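Local coordinates for putative 4-amino-4-deoxychorismate lyase (Thermus thermophilus, PDB 2ZGI), which binds pyridoxal 5'-phosphate and is probably a lyase acting on 4-amino-4-deoxychorismate, at residues D[154-159]-D[201-206]; D[116-121]-D[148-153]. One frame throughout, in Å; residues are numbered along the deposited sequence.

Interaction 1: D[154-159]-D[201-206]. With PLP (pyridoxal-5'-phosphate), chain P.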
# COMPACT_ATOMS: atom_id res chain seq x y z
N PHE D 154 2.74 4.12 6.23
CA PHE D 154 3.82 3.14 6.26
C PHE D 154 3.48 1.87 7.03
O PHE D 154 4.35 1.02 7.27
CB PHE D 154 5.10 3.79 6.82
CG PHE D 154 5.41 5.15 6.22
CD1 PHE D 154 5.54 5.31 4.84
CD2 PHE D 154 5.59 6.26 7.03
CE1 PHE D 154 5.85 6.56 4.27
CE2 PHE D 154 5.89 7.51 6.48
CZ PHE D 154 6.04 7.65 5.10
N GLY D 155 2.22 1.73 7.43
CA GLY D 155 1.82 0.58 8.23
C GLY D 155 2.06 0.64 9.73
O GLY D 155 1.83 -0.35 10.42
N HIS D 156 2.49 1.79 10.26
CA HIS D 156 2.52 1.93 11.71
C HIS D 156 1.06 1.96 12.21
O HIS D 156 0.21 2.46 11.48
CB HIS D 156 3.15 3.24 12.16
CG HIS D 156 4.52 3.48 11.62
ND1 HIS D 156 5.59 2.67 11.93
CD2 HIS D 156 4.99 4.44 10.81
CE1 HIS D 156 6.68 3.13 11.34
NE2 HIS D 156 6.34 4.19 10.63
N VAL D 157 0.82 1.43 13.42
CA VAL D 157 -0.47 1.58 14.12
C VAL D 157 -0.44 2.91 14.85
O VAL D 157 0.36 3.10 15.80
CB VAL D 157 -0.73 0.46 15.14
CG1 VAL D 157 -2.11 0.66 15.83
CG2 VAL D 157 -0.63 -0.95 14.48
N VAL D 158 -1.29 3.84 14.43
CA VAL D 158 -1.19 5.21 14.96
C VAL D 158 -2.40 5.83 15.70
O VAL D 158 -2.30 6.96 16.22
CB VAL D 158 -0.74 6.20 13.85
CG1 VAL D 158 0.61 5.75 13.24
CG2 VAL D 158 -1.81 6.34 12.77
N ASP D 159 -3.55 5.17 15.72
CA ASP D 159 -4.69 5.76 16.40
C ASP D 159 -5.77 4.72 16.62
O ASP D 159 -5.77 3.62 15.98
CB ASP D 159 -5.25 6.97 15.62
CG ASP D 159 -5.54 8.20 16.51
OD1 ASP D 159 -5.87 8.03 17.71
OD2 ASP D 159 -5.46 9.36 16.00
N ARG D 201 7.84 8.14 23.53
CA ARG D 201 6.99 8.30 22.34
C ARG D 201 7.69 7.62 21.18
O ARG D 201 8.92 7.72 21.06
CB ARG D 201 6.80 9.79 22.02
CG ARG D 201 6.33 10.63 23.20
CD ARG D 201 6.37 12.12 22.91
NE ARG D 201 5.94 12.89 24.08
CZ ARG D 201 4.67 13.13 24.41
NH1 ARG D 201 3.67 12.67 23.65
NH2 ARG D 201 4.39 13.83 25.50
N GLY D 202 6.93 6.94 20.32
CA GLY D 202 7.51 6.33 19.11
C GLY D 202 6.50 5.95 18.06
O GLY D 202 5.29 5.99 18.30
N LEU D 203 6.99 5.60 16.87
CA LEU D 203 6.16 4.99 15.87
C LEU D 203 6.31 3.49 15.98
O LEU D 203 7.45 2.97 15.98
CB LEU D 203 6.56 5.45 14.48
CG LEU D 203 6.19 6.87 14.10
CD1 LEU D 203 7.10 7.40 12.98
CD2 LEU D 203 4.68 6.91 13.71
N PHE D 204 5.19 2.79 16.10
CA PHE D 204 5.15 1.34 16.32
C PHE D 204 4.42 0.63 15.20
O PHE D 204 3.37 1.09 14.74
CB PHE D 204 4.44 0.99 17.64
CG PHE D 204 5.23 1.36 18.90
CD1 PHE D 204 5.80 0.36 19.68
CD2 PHE D 204 5.36 2.69 19.31
CE1 PHE D 204 6.52 0.68 20.84
CE2 PHE D 204 6.07 3.03 20.45
CZ PHE D 204 6.65 2.03 21.23
N ARG D 205 4.99 -0.50 14.76
CA ARG D 205 4.33 -1.43 13.86
C ARG D 205 3.51 -2.41 14.70
O ARG D 205 3.81 -2.61 15.87
CB ARG D 205 5.38 -2.23 13.06
CG ARG D 205 6.39 -1.43 12.25
CD ARG D 205 7.00 -2.24 11.10
NE ARG D 205 6.04 -2.59 10.06
CZ ARG D 205 5.60 -1.78 9.09
NH1 ARG D 205 6.03 -0.52 9.00
NH2 ARG D 205 4.73 -2.24 8.20
N PRO D 206 2.50 -3.06 14.11
CA PRO D 206 1.68 -4.05 14.85
C PRO D 206 2.53 -5.03 15.69
O PRO D 206 2.26 -5.24 16.87
CB PRO D 206 0.96 -4.81 13.74
CG PRO D 206 0.91 -3.82 12.58
CD PRO D 206 2.12 -2.97 12.69
N1 PLP P . -8.25 9.47 18.61
C2 PLP P . -9.11 10.09 17.78
C2A PLP P . -9.12 9.73 16.32
C3 PLP P . -9.99 11.05 18.28
O3 PLP P . -10.85 11.66 17.41
C4 PLP P . -9.94 11.38 19.64
C4A PLP P . -10.82 12.44 20.27
C5 PLP P . -9.02 10.74 20.46
C6 PLP P . -8.18 9.78 19.90
C5A PLP P . -8.92 11.01 21.95
O4P PLP P . -8.50 12.33 22.30
P PLP P . -8.80 13.01 23.72
O1P PLP P . -8.07 12.21 24.77
O2P PLP P . -10.29 12.97 23.99
O3P PLP P . -8.26 14.37 23.44
O HOH W 1 3.26 -1.91 5.91
O HOH W 2 2.88 4.50 16.28
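A classic beta bulge lies near the start of strand 157-160, where Val-158 and Asp-159 both face Leu-150; the turn before it packs against the chain leaving strand 198-202. Strand 157-160 leads on to the cofactor, where Asp-159 OD1 lies 2.9 Å from PLP N1 and would probably favour a protonated pyridine nitrogen. Past Gly-202, Leu-203 makes a CH-pi contact: its CB stands 3.8 Å from the centroid of the His-156 ring, only 6° off the normal. An alanine at His-156 would remove the ring under Leu-203 CB and would probably loosen the packing here and against Leu-203 of the second subunit. Phe-204 turns its ring away to meet Tyr-174, while its backbone does the pairing. Phe-204 O accepts from Val-157 N at 2.9 Å, nearly along the C=O axis (164°), and one water connects Phe-204 N with Val-157 O. The side chain of Arg-205 starts away from the 154-159 turn, but a bend at chi3 (67°) brings its guanidinium back. There Arg-205 NH1 donates to Phe-154 O at 2.9 Å, in the carbonyl plane; NH2 adds a weak second bond and gives a hydrogen to a water. Gly-155, with positive phi and no side chain, leaves room for Arg-205 NH2. Pro-206 closes the contact: its CD lies 3.5 Å from Gly-155 O, and its CG rests 3.8 Å from Val-157 CG2.

Interaction 2: D[116-121]-D[148-153]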
# COMPACT_ATOMS: atom_id res chain seq x y z
N TYR D 116 -7.76 0.40 7.81
CA TYR D 116 -8.03 1.81 7.54
C TYR D 116 -6.87 2.69 7.95
O TYR D 116 -6.24 2.47 8.99
CB TYR D 116 -9.33 2.28 8.23
CG TYR D 116 -10.53 1.61 7.62
CD1 TYR D 116 -10.96 1.96 6.34
CD2 TYR D 116 -11.19 0.57 8.28
CE1 TYR D 116 -12.06 1.34 5.74
CE2 TYR D 116 -12.30 -0.07 7.70
CZ TYR D 116 -12.71 0.32 6.42
OH TYR D 116 -13.79 -0.31 5.83
N ARG D 117 -6.62 3.71 7.14
CA ARG D 117 -5.55 4.68 7.39
C ARG D 117 -6.13 6.03 7.84
O ARG D 117 -7.24 6.41 7.41
CB ARG D 117 -4.72 4.92 6.12
CG ARG D 117 -3.56 3.92 5.90
CD ARG D 117 -4.02 2.50 5.69
NE ARG D 117 -4.86 2.36 4.50
CZ ARG D 117 -4.41 2.15 3.26
NH1 ARG D 117 -3.11 2.10 3.02
NH2 ARG D 117 -5.26 2.05 2.25
N VAL D 118 -5.38 6.74 8.69
CA VAL D 118 -5.55 8.19 8.89
C VAL D 118 -5.16 8.96 7.61
O VAL D 118 -4.48 8.42 6.69
CB VAL D 118 -4.77 8.69 10.13
CG1 VAL D 118 -5.22 7.92 11.36
CG2 VAL D 118 -3.24 8.53 9.93
N HIS D 119 -5.64 10.20 7.51
CA HIS D 119 -5.16 11.06 6.46
C HIS D 119 -3.78 11.64 6.77
O HIS D 119 -3.52 12.09 7.90
CB HIS D 119 -6.13 12.18 6.12
CG HIS D 119 -5.73 12.91 4.88
ND1 HIS D 119 -4.70 13.83 4.86
CD2 HIS D 119 -6.15 12.78 3.60
CE1 HIS D 119 -4.55 14.28 3.63
NE2 HIS D 119 -5.42 13.66 2.85
N PRO D 120 -2.88 11.61 5.78
CA PRO D 120 -1.51 12.01 6.02
C PRO D 120 -1.43 13.44 6.55
O PRO D 120 -0.56 13.74 7.37
CB PRO D 120 -0.88 11.92 4.63
CG PRO D 120 -1.64 10.88 3.98
CD PRO D 120 -3.05 11.09 4.41
N ASP D 121 -2.32 14.30 6.10
CA ASP D 121 -2.22 15.71 6.48
C ASP D 121 -3.15 16.14 7.63
O ASP D 121 -2.94 17.20 8.22
CB ASP D 121 -2.46 16.62 5.27
CG ASP D 121 -1.51 16.35 4.12
OD1 ASP D 121 -0.28 16.52 4.25
OD2 ASP D 121 -2.02 15.97 3.07
N GLY D 148 -11.49 0.14 17.14
CA GLY D 148 -10.73 -0.19 15.93
C GLY D 148 -9.51 0.69 15.85
O GLY D 148 -9.60 1.90 16.14
N LEU D 149 -8.38 0.07 15.49
CA LEU D 149 -7.11 0.80 15.28
C LEU D 149 -6.82 1.08 13.82
O LEU D 149 -7.15 0.27 12.93
CB LEU D 149 -5.94 0.04 15.95
CG LEU D 149 -6.17 -0.33 17.42
CD1 LEU D 149 -5.03 -1.17 18.02
CD2 LEU D 149 -6.43 0.87 18.31
N LEU D 150 -6.20 2.25 13.58
CA LEU D 150 -5.88 2.76 12.24
C LEU D 150 -4.36 2.88 12.02
O LEU D 150 -3.60 3.00 12.98
CB LEU D 150 -6.55 4.13 11.97
CG LEU D 150 -8.10 4.13 11.96
CD1 LEU D 150 -8.61 4.41 13.37
CD2 LEU D 150 -8.66 5.10 10.93
N LEU D 151 -3.95 2.84 10.76
CA LEU D 151 -2.55 2.86 10.33
C LEU D 151 -2.17 4.19 9.71
O LEU D 151 -3.06 4.96 9.30
CB LEU D 151 -2.35 1.80 9.24
CG LEU D 151 -2.84 0.39 9.62
CD1 LEU D 151 -2.70 -0.53 8.42
CD2 LEU D 151 -2.08 -0.10 10.83
N ASP D 152 -0.87 4.46 9.64
CA ASP D 152 -0.36 5.53 8.79
C ASP D 152 0.01 4.92 7.42
O ASP D 152 -0.24 3.73 7.15
CB ASP D 152 0.78 6.33 9.43
CG ASP D 152 2.08 5.55 9.59
OD1 ASP D 152 2.19 4.41 9.08
OD2 ASP D 152 2.99 6.10 10.25
N ALA D 153 0.56 5.76 6.54
CA ALA D 153 0.91 5.34 5.19
C ALA D 153 1.91 4.19 5.19
O ALA D 153 1.91 3.36 4.28
CB ALA D 153 1.49 6.53 4.39
O HOH W 3 -0.67 2.07 5.18
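Two neighbouring parallel strands, 111-117 and 147-151, meet here at their ends, joined through helix 131-142 as a beta-alpha-beta unit. The tight part is the bridge between Arg-117 and Leu-151. Leu-151 holds both sides of Arg-117, as the parallel pattern requires: Leu-151 N donates to Tyr-116 O at 2.9 Å with a nearly straight N-H...O angle of 167°, and Leu-151 O accepts from Val-118 N at 3.0 Å, almost along the C=O axis. The same carbonyl oxygen, Leu-151 O, is 3.2 Å from Arg-117 CA in a CA-H...O contact. Leu-150 reaches across beneath helix 131-142, its CD2 4.0 Å from Tyr-116 CB and its CB 4.1 Å from Val-118 CG1, while Ala-136 of the helix touches the same leucine.

The other face of the sheet, carrying Arg-117 and Leu-151, is looser and wetter. In Arg-117, chi2 (64°) brings CD to 4.0 Å from Leu-151 CB, and a second bend at chi3 (61°) turns the guanidinium onward, to meet the loop just after strand 147-151 through a water. That water accepts from Arg-117 NH1 and donates to Asp-152 O, 2.6 Å from the water oxygen. Beyond the two segments, Arg-117 NH2 makes a salt bridge to Asp-121 of the third subunit, and the backbone O of Arg-117 pairs with His-119 NE2 of that subunit. Because His-119 ND1 accepts a hydrogen from Asp-121 N, the ring is probably neutral, with its proton on NE2, suited to donate across the subunit boundary.

How the interactions relate
Both segments of interaction 2 come earlier in the sequence than those of interaction 1, and the two centres are about 10 Å apart on the same side of the chain's centre. Strand 147-151 lies between 111-117, its parallel neighbour, and 157-160, its antiparallel neighbour, in the three-stranded sheet. Interaction 2 therefore joins the first two strands, whereas interaction 1 ties the third to the chain emerging from the five-stranded sheet. They touch directly, Val-158 N lying 2.9 Å from Leu-150 O in a probable hydrogen bond. Interaction 1 lies beside the second subunit and interaction 2 beside the third, while strand 157-160 carries Asp-159 to the cofactor.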